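Local coordinates for protein proliferating cell nuclear antigen (Entamoeba histolytica, PDB 3P91) that probably encircles DNA as a three-subunit sliding ring and raises the processivity of DNA polymerase delta during replication, at residues A[35-40]-A[65-70]; A[72-76]-A[122-126]; A[133-138]-A[231-237]; A[139-145]-A[226-232]; A[215-221]-A[238-242]. All coordinates share one frame. Residue numbers count along the deposited sequence, not the author numbering.

Contact 1: residues A[35-40]-A[65-70]; sequences CSDAGI and FQCLKP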
# COMPACT_ATOMS: atom_id res chain seq x y z
N CYS A 35 9.22 -33.67 -13.53
CA CYS A 35 10.65 -33.66 -13.30
C CYS A 35 11.31 -34.85 -13.99
O CYS A 35 10.68 -35.88 -14.22
CB CYS A 35 10.94 -33.67 -11.80
SG CYS A 35 9.95 -32.47 -10.88
N SER A 36 12.57 -34.68 -14.36
CA SER A 36 13.32 -35.75 -14.96
C SER A 36 14.77 -35.31 -14.92
O SER A 36 15.07 -34.24 -14.40
CB SER A 36 12.86 -36.00 -16.40
OG SER A 36 13.33 -34.99 -17.28
N ASP A 37 15.67 -36.13 -15.44
CA ASP A 37 17.08 -35.78 -15.42
C ASP A 37 17.38 -34.64 -16.39
O ASP A 37 18.51 -34.17 -16.48
CB ASP A 37 17.98 -37.00 -15.68
CG ASP A 37 17.59 -37.78 -16.94
OD1 ASP A 37 17.76 -39.01 -16.95
OD2 ASP A 37 17.15 -37.17 -17.92
N ALA A 38 16.34 -34.18 -17.09
CA ALA A 38 16.47 -33.08 -18.04
C ALA A 38 15.94 -31.75 -17.48
O ALA A 38 16.11 -30.70 -18.09
CB ALA A 38 15.77 -33.42 -19.34
N GLY A 39 15.31 -31.81 -16.31
CA GLY A 39 14.88 -30.61 -15.62
C GLY A 39 13.45 -30.65 -15.15
O GLY A 39 12.90 -31.71 -14.87
N ILE A 40 12.84 -29.48 -15.04
CA ILE A 40 11.46 -29.36 -14.61
C ILE A 40 10.65 -28.71 -15.72
O ILE A 40 11.03 -27.69 -16.28
CB ILE A 40 11.35 -28.55 -13.30
CG1 ILE A 40 12.29 -29.14 -12.25
CG2 ILE A 40 9.91 -28.53 -12.78
CD1 ILE A 40 12.38 -28.35 -10.99
N PHE A 65 21.31 -31.42 -8.62
CA PHE A 65 20.13 -31.93 -9.29
C PHE A 65 20.21 -33.43 -9.51
O PHE A 65 21.16 -33.94 -10.10
CB PHE A 65 19.88 -31.21 -10.62
CG PHE A 65 18.51 -31.47 -11.20
CD1 PHE A 65 17.45 -30.63 -10.91
CD2 PHE A 65 18.28 -32.58 -12.01
CE1 PHE A 65 16.19 -30.87 -11.42
CE2 PHE A 65 17.03 -32.82 -12.53
CZ PHE A 65 15.98 -31.97 -12.24
N GLN A 66 19.20 -34.13 -9.02
CA GLN A 66 19.12 -35.56 -9.16
C GLN A 66 17.67 -35.93 -9.39
O GLN A 66 16.80 -35.60 -8.58
CB GLN A 66 19.65 -36.27 -7.91
CG GLN A 66 19.35 -37.77 -7.83
CD GLN A 66 20.07 -38.59 -8.90
OE1 GLN A 66 20.89 -38.07 -9.66
NE2 GLN A 66 19.76 -39.88 -8.96
N CYS A 67 17.40 -36.59 -10.50
CA CYS A 67 16.10 -37.14 -10.78
C CYS A 67 16.35 -38.27 -11.76
O CYS A 67 16.40 -38.06 -12.96
CB CYS A 67 15.17 -36.09 -11.39
SG CYS A 67 13.42 -36.51 -11.36
N LEU A 68 16.55 -39.47 -11.22
CA LEU A 68 17.01 -40.61 -12.01
C LEU A 68 15.91 -41.06 -12.94
O LEU A 68 16.13 -41.30 -14.13
CB LEU A 68 17.45 -41.76 -11.09
CG LEU A 68 18.29 -42.86 -11.74
CD1 LEU A 68 19.71 -42.36 -11.97
CD2 LEU A 68 18.30 -44.14 -10.92
N LYS A 69 14.71 -41.18 -12.38
CA LYS A 69 13.54 -41.56 -13.16
C LYS A 69 12.54 -40.41 -13.14
O LYS A 69 12.42 -39.70 -12.14
CB LYS A 69 12.93 -42.85 -12.61
CG LYS A 69 13.94 -44.00 -12.53
CD LYS A 69 13.32 -45.32 -12.05
N PRO A 70 11.81 -40.22 -14.26
CA PRO A 70 10.82 -39.15 -14.36
C PRO A 70 9.72 -39.27 -13.31
O PRO A 70 9.22 -40.36 -13.04
CB PRO A 70 10.22 -39.36 -15.75
CG PRO A 70 11.27 -40.11 -16.50
CD PRO A 70 11.92 -41.00 -15.50
O HOH W 1 18.42 -40.44 -15.04
O HOH W 2 14.68 -38.95 -15.36
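The tip of a β hairpin, a type I turn from Ser36 to Gly39 joining strands 30-36 and 39-45, rests on the connection that leaves strand 62-66. The turn is closed by Ser36 N to Gly39 O (3.0 Å) and Gly39 N to Ser36 O (3.1 Å), while Ser36 OG accepts from Ala38 N at 3.1 Å in an ST turn. Phe65 points its CA-to-CB bond toward the hairpin, which the ring edge meets: CE2 lies 3.1 Å from Ser36 O and CE1 4.3 Å from Ile40 CG1, with CZ 3.8 Å from Gly39 CA. Cys67 SG packs 3.8 Å from Cys35 CB, and Pro70 CA makes a CA-H...O contact of 3.3 Å with Cys35 O. No direct hydrogen bond joins the segments; one water donates to Asp37 OD1 (2.5 Å) and Leu68 O (2.6 Å). Phe65 also meets the rings of Phe7 and Phe62. A two-residue type I β hairpin thus packs on the chain passing between two sheets of the N-terminal PCNA domain.

Contact 2: residues A[72-76]-A[122-126]; sequences TLGIN and LVDIE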
# COMPACT_ATOMS: atom_id res chain seq x y z
N THR A 72 6.12 -36.87 -11.73
CA THR A 72 5.25 -35.72 -11.95
C THR A 72 4.63 -35.29 -10.64
O THR A 72 3.95 -36.07 -9.98
CB THR A 72 4.16 -36.02 -12.99
OG1 THR A 72 3.01 -35.21 -12.72
CG2 THR A 72 3.75 -37.47 -12.94
N LEU A 73 4.88 -34.04 -10.24
CA LEU A 73 4.35 -33.51 -9.00
C LEU A 73 3.12 -32.64 -9.23
O LEU A 73 3.20 -31.61 -9.89
CB LEU A 73 5.41 -32.70 -8.26
CG LEU A 73 6.80 -33.30 -8.13
CD1 LEU A 73 7.78 -32.21 -7.75
CD2 LEU A 73 6.84 -34.41 -7.11
N GLY A 74 1.98 -33.07 -8.69
CA GLY A 74 0.75 -32.32 -8.79
C GLY A 74 0.72 -31.18 -7.79
O GLY A 74 0.56 -31.39 -6.59
N ILE A 75 0.86 -29.96 -8.29
CA ILE A 75 1.08 -28.80 -7.43
C ILE A 75 0.01 -27.71 -7.49
O ILE A 75 -0.28 -27.17 -8.56
CB ILE A 75 2.45 -28.17 -7.74
CG1 ILE A 75 3.56 -29.00 -7.08
CG2 ILE A 75 2.50 -26.74 -7.25
CD1 ILE A 75 4.94 -28.55 -7.45
N ASN A 76 -0.57 -27.40 -6.34
CA ASN A 76 -1.45 -26.25 -6.18
C ASN A 76 -0.60 -25.00 -6.01
O ASN A 76 0.04 -24.82 -4.97
CB ASN A 76 -2.40 -26.42 -4.99
CG ASN A 76 -3.32 -25.22 -4.79
OD1 ASN A 76 -2.87 -24.07 -4.79
ND2 ASN A 76 -4.60 -25.49 -4.62
N LEU A 122 1.01 -32.75 -1.90
CA LEU A 122 0.82 -32.77 -3.34
C LEU A 122 -0.63 -33.09 -3.67
O LEU A 122 -1.39 -33.57 -2.83
CB LEU A 122 1.74 -33.80 -4.00
CG LEU A 122 3.22 -33.51 -3.80
CD1 LEU A 122 4.08 -34.57 -4.42
CD2 LEU A 122 3.53 -32.16 -4.38
N VAL A 123 -1.01 -32.81 -4.91
CA VAL A 123 -2.37 -32.99 -5.37
C VAL A 123 -2.42 -33.98 -6.52
O VAL A 123 -1.40 -34.29 -7.16
CB VAL A 123 -2.95 -31.64 -5.83
CG1 VAL A 123 -4.45 -31.75 -6.01
CG2 VAL A 123 -2.61 -30.56 -4.82
N ASP A 124 -3.62 -34.50 -6.78
CA ASP A 124 -3.85 -35.33 -7.95
C ASP A 124 -4.40 -34.47 -9.07
O ASP A 124 -5.50 -33.93 -8.97
CB ASP A 124 -4.82 -36.46 -7.63
CG ASP A 124 -4.12 -37.72 -7.24
OD1 ASP A 124 -2.96 -37.91 -7.67
OD2 ASP A 124 -4.71 -38.53 -6.49
N ILE A 125 -3.63 -34.34 -10.13
CA ILE A 125 -4.05 -33.56 -11.27
C ILE A 125 -4.25 -34.47 -12.46
O ILE A 125 -3.30 -35.05 -12.99
CB ILE A 125 -3.03 -32.46 -11.58
CG1 ILE A 125 -2.87 -31.57 -10.35
CG2 ILE A 125 -3.48 -31.66 -12.77
CD1 ILE A 125 -1.98 -30.39 -10.56
N GLU A 126 -5.50 -34.63 -12.87
CA GLU A 126 -5.83 -35.48 -14.00
C GLU A 126 -5.96 -34.59 -15.23
O GLU A 126 -7.00 -33.96 -15.44
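Gly74, Leu122 and Val123 lose the most surface where strand 71-76 is crossed, at about 90°, by the chain that follows strand 114-121. Gly74 offers its carbonyl O to Val123 N in the one hydrogen bond between the segments (2.7 Å, 161°), and its CA approaches Val123 O at 3.3 Å in a CA-H...O contact. A CB on Gly74 would collide with that same oxygen, so the close crossing depends on the absence of a side chain. Leu122 reaches over the strand's other apolar residues, its CD1 3.9 Å from Leu73 CD2 and its CD2 4.2 Å from Ile75 CG1. Val123 lays CG2 4.1 Å from Asn76 CB, while Ile125 CD1 comes within 3.8 Å of Gly74 CA. Segment 122-126 begins the interdomain connecting loop known from PCNA. It meets strand 71-76 at the outermost position of its sheet in this chain; Leu73 and Ile75 bond to strand 30-36, and Asn76 OD1 caps the following helix 77-84 through His79 N.

Contact 3: residues A[133-138]-A[231-237]; sequences PELQSD and SLSGQAP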
# COMPACT_ATOMS: atom_id res chain seq x y z
N PRO A 133 1.61 -25.75 -30.66
CA PRO A 133 1.21 -25.63 -32.05
C PRO A 133 2.42 -25.46 -32.97
O PRO A 133 3.52 -25.18 -32.48
CB PRO A 133 0.36 -24.36 -32.06
CG PRO A 133 0.85 -23.57 -30.91
CD PRO A 133 1.24 -24.56 -29.87
N GLU A 134 2.22 -25.64 -34.27
CA GLU A 134 3.27 -25.36 -35.24
C GLU A 134 3.11 -23.93 -35.71
O GLU A 134 1.99 -23.47 -35.92
CB GLU A 134 3.19 -26.33 -36.43
CG GLU A 134 3.47 -27.78 -36.08
CD GLU A 134 4.89 -27.99 -35.57
OE1 GLU A 134 5.06 -28.65 -34.52
OE2 GLU A 134 5.84 -27.51 -36.22
N LEU A 135 4.23 -23.23 -35.85
CA LEU A 135 4.24 -21.82 -36.21
C LEU A 135 5.29 -21.48 -37.24
O LEU A 135 6.35 -22.11 -37.32
CB LEU A 135 4.54 -20.94 -34.99
CG LEU A 135 3.54 -20.70 -33.86
CD1 LEU A 135 2.14 -20.57 -34.42
CD2 LEU A 135 3.60 -21.81 -32.83
N GLN A 136 5.00 -20.46 -38.02
CA GLN A 136 6.04 -19.71 -38.71
C GLN A 136 5.62 -18.27 -38.67
O GLN A 136 4.72 -17.86 -39.39
CB GLN A 136 6.26 -20.20 -40.13
CG GLN A 136 5.05 -20.13 -41.00
CD GLN A 136 5.38 -20.42 -42.43
OE1 GLN A 136 6.52 -20.77 -42.76
NE2 GLN A 136 4.39 -20.29 -43.30
N SER A 137 6.26 -17.50 -37.80
CA SER A 137 5.80 -16.15 -37.49
C SER A 137 6.22 -15.14 -38.55
O SER A 137 7.23 -15.32 -39.23
CB SER A 137 6.27 -15.73 -36.10
OG SER A 137 7.67 -15.87 -35.96
N ASP A 138 5.43 -14.07 -38.67
CA ASP A 138 5.68 -12.99 -39.63
C ASP A 138 6.65 -11.96 -39.07
O ASP A 138 7.39 -11.33 -39.82
CB ASP A 138 4.37 -12.30 -40.01
CG ASP A 138 3.47 -13.17 -40.87
OD1 ASP A 138 2.23 -13.07 -40.72
OD2 ASP A 138 3.99 -13.95 -41.70
N SER A 231 6.33 -13.49 -30.65
CA SER A 231 6.40 -14.00 -32.01
C SER A 231 5.02 -13.91 -32.62
O SER A 231 4.09 -14.58 -32.18
CB SER A 231 6.90 -15.43 -32.01
OG SER A 231 8.24 -15.47 -31.57
N LEU A 232 4.90 -13.09 -33.66
CA LEU A 232 3.61 -12.65 -34.18
C LEU A 232 3.24 -13.24 -35.55
O LEU A 232 4.03 -13.17 -36.49
CB LEU A 232 3.62 -11.12 -34.25
CG LEU A 232 2.32 -10.35 -34.49
CD1 LEU A 232 1.25 -10.82 -33.54
CD2 LEU A 232 2.58 -8.86 -34.32
N SER A 233 2.04 -13.80 -35.65
CA SER A 233 1.49 -14.31 -36.90
C SER A 233 0.04 -13.85 -37.05
O SER A 233 -0.67 -13.72 -36.06
CB SER A 233 1.54 -15.83 -36.94
OG SER A 233 2.81 -16.32 -36.54
N GLY A 234 -0.41 -13.65 -38.29
CA GLY A 234 -1.75 -13.16 -38.54
C GLY A 234 -2.87 -14.15 -38.27
O GLY A 234 -3.97 -13.75 -37.89
N GLN A 235 -2.59 -15.44 -38.44
CA GLN A 235 -3.63 -16.47 -38.30
C GLN A 235 -3.34 -17.52 -37.24
O GLN A 235 -4.27 -18.12 -36.69
CB GLN A 235 -3.90 -17.16 -39.65
CG GLN A 235 -4.77 -16.37 -40.61
CD GLN A 235 -4.05 -15.19 -41.20
OE1 GLN A 235 -2.96 -15.33 -41.76
NE2 GLN A 235 -4.64 -14.00 -41.08
N ALA A 236 -2.06 -17.74 -36.96
CA ALA A 236 -1.61 -18.75 -35.99
C ALA A 236 -1.26 -18.12 -34.63
O ALA A 236 -0.96 -16.93 -34.56
CB ALA A 236 -0.41 -19.52 -36.56
N PRO A 237 -1.30 -18.93 -33.56
CA PRO A 237 -1.08 -18.39 -32.21
C PRO A 237 0.21 -17.59 -32.02
O PRO A 237 1.27 -17.96 -32.51
CB PRO A 237 -1.09 -19.63 -31.30
CG PRO A 237 -1.12 -20.80 -32.20
CD PRO A 237 -1.69 -20.34 -33.51
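Pro133 starts the approach, setting its CG 3.6 Å from CG of Pro237 in an apolar contact between the two proline rings. Glu134 turns away. The CA-to-CB bond of Leu135 points sideways, but the end of its side chain comes close to the other segment: CD1 lies 3.5 Å from Ala236 CB, 3.9 Å from Pro237 CD and 3.3 Å from Pro237 O. Gln136 again directs its side chain outward, which leaves little more than its carbonyl O, 3.8 Å from Ser233 OG, near the partner. At Ser137 the chains close in, with CA atoms of Ser137 and Ser233 4.7 Å apart; Ser137 CA is 3.1 Å from Ser233 OG, and Ser137 CB 3.4 Å from Leu232 O. Asp138 completes the path with the single hydrogen bond between the segments, from its N to Leu232 O (2.7 Å, 140°). The character thus shifts from apolar side-chain contacts to a single backbone hydrogen bond, just ahead of strand 139-144. Segment 133-138 is the end of the interdomain connecting loop of PCNA, here docking on the connection between strands 227-232 and 238-244 of the C-terminal domain. Pro133 and Leu135 also touch Tyr252 of strand 247-253, whereas Leu232 packs on Val206 and Phe210 of strand 206-211 and on Ile165 and Cys167 of strand 162-167.

Contact 4: residues A[139-145]-A[226-232]; sequences AIITLSS and DNVKLSL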
# COMPACT_ATOMS: atom_id res chain seq x y z
N ALA A 139 6.64 -11.80 -37.76
CA ALA A 139 7.54 -10.87 -37.09
C ALA A 139 7.80 -11.31 -35.66
O ALA A 139 6.93 -11.87 -35.00
CB ALA A 139 6.97 -9.46 -37.11
N ILE A 140 9.01 -11.04 -35.19
CA ILE A 140 9.40 -11.36 -33.82
C ILE A 140 9.84 -10.10 -33.10
O ILE A 140 10.85 -9.49 -33.45
CB ILE A 140 10.53 -12.40 -33.78
CG1 ILE A 140 10.07 -13.72 -34.39
CG2 ILE A 140 10.98 -12.62 -32.36
CD1 ILE A 140 11.18 -14.69 -34.61
N ILE A 141 9.08 -9.72 -32.08
CA ILE A 141 9.33 -8.48 -31.39
C ILE A 141 9.96 -8.68 -30.04
O ILE A 141 9.53 -9.52 -29.26
CB ILE A 141 8.03 -7.73 -31.20
CG1 ILE A 141 7.39 -7.45 -32.55
CG2 ILE A 141 8.28 -6.45 -30.45
CD1 ILE A 141 5.95 -7.06 -32.47
N THR A 142 10.99 -7.90 -29.76
CA THR A 142 11.66 -7.95 -28.47
C THR A 142 11.63 -6.56 -27.86
O THR A 142 11.88 -5.57 -28.54
CB THR A 142 13.11 -8.41 -28.60
OG1 THR A 142 13.14 -9.76 -29.10
CG2 THR A 142 13.81 -8.34 -27.26
N LEU A 143 11.32 -6.50 -26.57
CA LEU A 143 10.99 -5.25 -25.93
C LEU A 143 11.13 -5.45 -24.44
O LEU A 143 10.94 -6.56 -23.95
CB LEU A 143 9.56 -4.91 -26.29
CG LEU A 143 8.78 -4.13 -25.24
CD1 LEU A 143 9.32 -2.71 -25.05
CD2 LEU A 143 7.32 -4.10 -25.63
N SER A 144 11.47 -4.39 -23.72
CA SER A 144 11.49 -4.43 -22.26
C SER A 144 10.20 -5.07 -21.76
O SER A 144 9.11 -4.65 -22.13
CB SER A 144 11.64 -3.02 -21.69
OG SER A 144 11.23 -2.95 -20.33
N SER A 145 10.33 -6.10 -20.94
CA SER A 145 9.17 -6.81 -20.42
C SER A 145 8.39 -5.93 -19.45
O SER A 145 7.17 -6.06 -19.33
CB SER A 145 9.60 -8.08 -19.71
OG SER A 145 10.51 -7.78 -18.66
N ASP A 226 14.45 -9.63 -18.47
CA ASP A 226 14.49 -8.19 -18.73
C ASP A 226 13.60 -7.79 -19.91
O ASP A 226 12.91 -6.77 -19.86
CB ASP A 226 15.93 -7.73 -18.99
CG ASP A 226 16.69 -7.46 -17.70
OD1 ASP A 226 16.14 -6.77 -16.82
OD2 ASP A 226 17.83 -7.95 -17.58
N ASN A 227 13.64 -8.60 -20.95
CA ASN A 227 12.83 -8.38 -22.15
C ASN A 227 11.78 -9.47 -22.36
O ASN A 227 11.90 -10.58 -21.85
CB ASN A 227 13.74 -8.29 -23.37
CG ASN A 227 14.60 -7.03 -23.38
OD1 ASN A 227 14.11 -5.94 -23.10
ND2 ASN A 227 15.87 -7.18 -23.71
N VAL A 228 10.73 -9.13 -23.10
CA VAL A 228 9.74 -10.12 -23.52
C VAL A 228 9.81 -10.30 -25.03
O VAL A 228 10.00 -9.33 -25.75
CB VAL A 228 8.31 -9.71 -23.12
CG1 VAL A 228 7.95 -8.38 -23.73
CG2 VAL A 228 7.31 -10.79 -23.55
N LYS A 229 9.68 -11.54 -25.50
CA LYS A 229 9.67 -11.78 -26.93
C LYS A 229 8.31 -12.26 -27.43
O LYS A 229 7.82 -13.31 -27.03
CB LYS A 229 10.76 -12.77 -27.33
CG LYS A 229 11.10 -12.69 -28.81
CD LYS A 229 12.13 -13.71 -29.20
CE LYS A 229 11.52 -15.09 -29.25
NZ LYS A 229 12.45 -16.06 -29.90
N LEU A 230 7.72 -11.48 -28.33
CA LEU A 230 6.45 -11.81 -28.92
C LEU A 230 6.67 -12.25 -30.36
O LEU A 230 7.13 -11.46 -31.19
CB LEU A 230 5.52 -10.61 -28.91
CG LEU A 230 5.23 -9.86 -27.61
CD1 LEU A 230 6.49 -9.28 -27.00
CD2 LEU A 230 4.24 -8.74 -27.90
N SER A 231 6.33 -13.49 -30.65
CA SER A 231 6.40 -14.00 -32.01
C SER A 231 5.02 -13.91 -32.62
O SER A 231 4.09 -14.58 -32.18
CB SER A 231 6.90 -15.43 -32.01
OG SER A 231 8.24 -15.47 -31.57
N LEU A 232 4.90 -13.09 -33.66
CA LEU A 232 3.61 -12.65 -34.18
C LEU A 232 3.24 -13.24 -35.55
O LEU A 232 4.03 -13.17 -36.49
CB LEU A 232 3.62 -11.12 -34.25
CG LEU A 232 2.32 -10.35 -34.49
CD1 LEU A 232 1.25 -10.82 -33.54
CD2 LEU A 232 2.58 -8.86 -34.32
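Ile141 lies beside Leu230 and Leu232, its CB 4.5 Å from Leu230 CB and its CD1 4.2 Å from Leu232 CD2. All three belong to an apolar face that also carries Ala139, Leu143 and Val228. The reverse face bears Ile140, Thr142, Lys229 and Ser231, where Lys229 lays its aliphatic part along the neighbours: CD is 3.5 Å from Ile140 CG2, and CG 3.6 Å from Thr142 OG1. Between the two faces the backbones pair as antiparallel strands, with axes 4.5 Å apart at closest approach. Three hydrogen-bonded pairs, Ala139 with Leu232 (N to O 3.2 Å, O to N 2.7 Å), Ile141 with Leu230 (2.8 Å for both N-O bonds) and Leu143 with Val228 (N to O 3.2 Å, O to N 2.7 Å), alternate with non-hydrogen-bonded ones. Beyond the strand end, Ser145 N still bonds to Asp226 O at 2.9 Å, so one more backbone hydrogen bond reaches the first residue of helix 145-158, whose N-cap is Ser144. Strand 227-232 lies between 139-144 and 238-244, and strand 199-202 borders 139-144 on its other side; Phe148 of helix 145-158 packs against Leu143, Val228 and Leu230 on the apolar face.

Contact 5: residues A[215-221]-A[238-242]; sequences ISEFAKS and LIMEF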
# COMPACT_ATOMS: atom_id res chain seq x y z
N ILE A 215 -3.31 -11.64 -22.42
CA ILE A 215 -2.09 -10.91 -22.70
C ILE A 215 -1.65 -10.28 -21.40
O ILE A 215 -0.52 -10.46 -20.95
CB ILE A 215 -2.32 -9.82 -23.75
CG1 ILE A 215 -2.88 -10.43 -25.04
CG2 ILE A 215 -1.04 -9.05 -24.03
CD1 ILE A 215 -1.99 -11.49 -25.65
N SER A 216 -2.58 -9.56 -20.77
CA SER A 216 -2.28 -8.81 -19.57
C SER A 216 -1.90 -9.70 -18.38
O SER A 216 -1.09 -9.30 -17.54
CB SER A 216 -3.45 -7.89 -19.21
OG SER A 216 -4.51 -8.62 -18.62
N GLU A 217 -2.47 -10.91 -18.31
CA GLU A 217 -2.08 -11.87 -17.27
C GLU A 217 -0.72 -12.48 -17.61
O GLU A 217 0.10 -12.71 -16.74
CB GLU A 217 -3.14 -12.96 -17.11
N PHE A 218 -0.50 -12.73 -18.90
CA PHE A 218 0.77 -13.29 -19.36
C PHE A 218 1.89 -12.31 -19.07
O PHE A 218 2.98 -12.71 -18.67
CB PHE A 218 0.73 -13.53 -20.87
CG PHE A 218 -0.20 -14.63 -21.29
CD1 PHE A 218 -0.75 -15.50 -20.36
CD2 PHE A 218 -0.52 -14.81 -22.63
CE1 PHE A 218 -1.60 -16.51 -20.75
CE2 PHE A 218 -1.37 -15.82 -23.03
CZ PHE A 218 -1.92 -16.67 -22.09
N ALA A 219 1.61 -11.04 -19.32
CA ALA A 219 2.61 -9.99 -19.24
C ALA A 219 3.22 -9.88 -17.85
O ALA A 219 4.33 -9.38 -17.69
CB ALA A 219 2.01 -8.66 -19.64
N LYS A 220 2.48 -10.36 -16.86
CA LYS A 220 2.93 -10.29 -15.47
C LYS A 220 4.10 -11.21 -15.19
O LYS A 220 4.57 -11.28 -14.06
CB LYS A 220 1.79 -10.62 -14.52
CG LYS A 220 0.62 -9.68 -14.62
CD LYS A 220 -0.52 -10.17 -13.74
CE LYS A 220 -1.77 -9.34 -13.94
NZ LYS A 220 -2.91 -9.89 -13.16
N SER A 221 4.57 -11.92 -16.21
CA SER A 221 5.72 -12.81 -16.07
C SER A 221 7.03 -12.05 -16.24
O SER A 221 8.11 -12.64 -16.22
CB SER A 221 5.63 -13.95 -17.09
OG SER A 221 4.49 -14.75 -16.85
N LEU A 238 0.07 -16.49 -31.29
CA LEU A 238 1.21 -15.70 -30.86
C LEU A 238 2.00 -16.45 -29.81
O LEU A 238 1.46 -17.29 -29.09
CB LEU A 238 0.70 -14.38 -30.28
CG LEU A 238 1.64 -13.53 -29.43
CD1 LEU A 238 2.52 -12.64 -30.28
CD2 LEU A 238 0.84 -12.74 -28.44
N ILE A 239 3.30 -16.15 -29.72
CA ILE A 239 4.12 -16.64 -28.62
C ILE A 239 4.62 -15.46 -27.80
O ILE A 239 5.13 -14.48 -28.35
CB ILE A 239 5.36 -17.39 -29.12
CG1 ILE A 239 5.01 -18.29 -30.29
CG2 ILE A 239 5.97 -18.22 -28.00
CD1 ILE A 239 6.22 -18.91 -30.90
N MET A 240 4.46 -15.56 -26.49
CA MET A 240 5.07 -14.59 -25.60
C MET A 240 6.08 -15.35 -24.75
O MET A 240 5.70 -16.16 -23.92
CB MET A 240 4.01 -13.91 -24.73
CG MET A 240 4.49 -12.68 -23.99
SD MET A 240 3.20 -11.97 -22.95
CE MET A 240 2.01 -11.48 -24.18
N GLU A 241 7.36 -15.09 -24.97
CA GLU A 241 8.42 -15.83 -24.31
C GLU A 241 9.21 -15.02 -23.29
O GLU A 241 9.68 -13.93 -23.58
CB GLU A 241 9.39 -16.38 -25.35
CG GLU A 241 10.69 -16.87 -24.74
CD GLU A 241 11.74 -17.17 -25.78
OE1 GLU A 241 12.92 -16.81 -25.57
OE2 GLU A 241 11.40 -17.77 -26.82
N PHE A 242 9.37 -15.59 -22.10
CA PHE A 242 10.24 -15.01 -21.09
C PHE A 242 11.41 -15.96 -20.82
O PHE A 242 11.29 -16.90 -20.04
CB PHE A 242 9.45 -14.75 -19.81
CG PHE A 242 8.34 -13.78 -19.98
CD1 PHE A 242 8.55 -12.43 -19.76
CD2 PHE A 242 7.08 -14.21 -20.37
CE1 PHE A 242 7.52 -11.52 -19.94
CE2 PHE A 242 6.05 -13.30 -20.53
CZ PHE A 242 6.27 -11.96 -20.32
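Leu238, Met240 and Phe242 alternate along their strand with residues that point elsewhere, and these three carry the contact with segment 215-221, which lies on helix 212-218. Leu238 makes the lightest touch, its CD2 4.2 Å from Ile215 CD1. Met240 is extended through chi1 and chi2, which takes its thioether to the helix: SD rests 3.6 Å from Phe218 CB and 4.1 Å from Ala219 N, while CE sits 3.9 Å from Ile215 CG2 and near the edge of the Phe218 ring. Phe242 then meets Phe218 and Ser221. One face of its ring receives Ser221 CB in a CH-pi contact, 3.7 Å from the centroid, and its CE2 lies 3.6 Å from Phe218 O. No hydrogen bond crosses the interface, which is packing of strand side chains on the side chains and backbone of 215-221. Strand 238-244 is flanked in the sheet by 227-232 and 247-253; Phe251 of the latter stacks on Phe218, and Phe148 of helix 145-158 packs against both Ile215 and Met240.

How the contacts relate
All five contacts reach one long antiparallel sheet, contacts 1 and 2 at its N-terminal part and contacts 3, 4 and 5 at its C-terminal part. Contact 5 is wholly buried, about 7 Å from the chain's centre measured between centres, and relies on packing without hydrogen bonds; the others are partly buried and farther out. Contact 4 differs most in chemistry, being regular strand pairing, whereas contacts 2 and 3 each have a single backbone hydrogen bond and contact 1 uses waters. Contacts 1 and 2 touch through Cys35 SG and Leu73 CD1 (3.8 Å). Contacts 3 and 4 share Ser231 and Leu232, and strand 227-232 adjoins the strand of contact 5, with Val228 CG2 3.4 Å from Met240 CG.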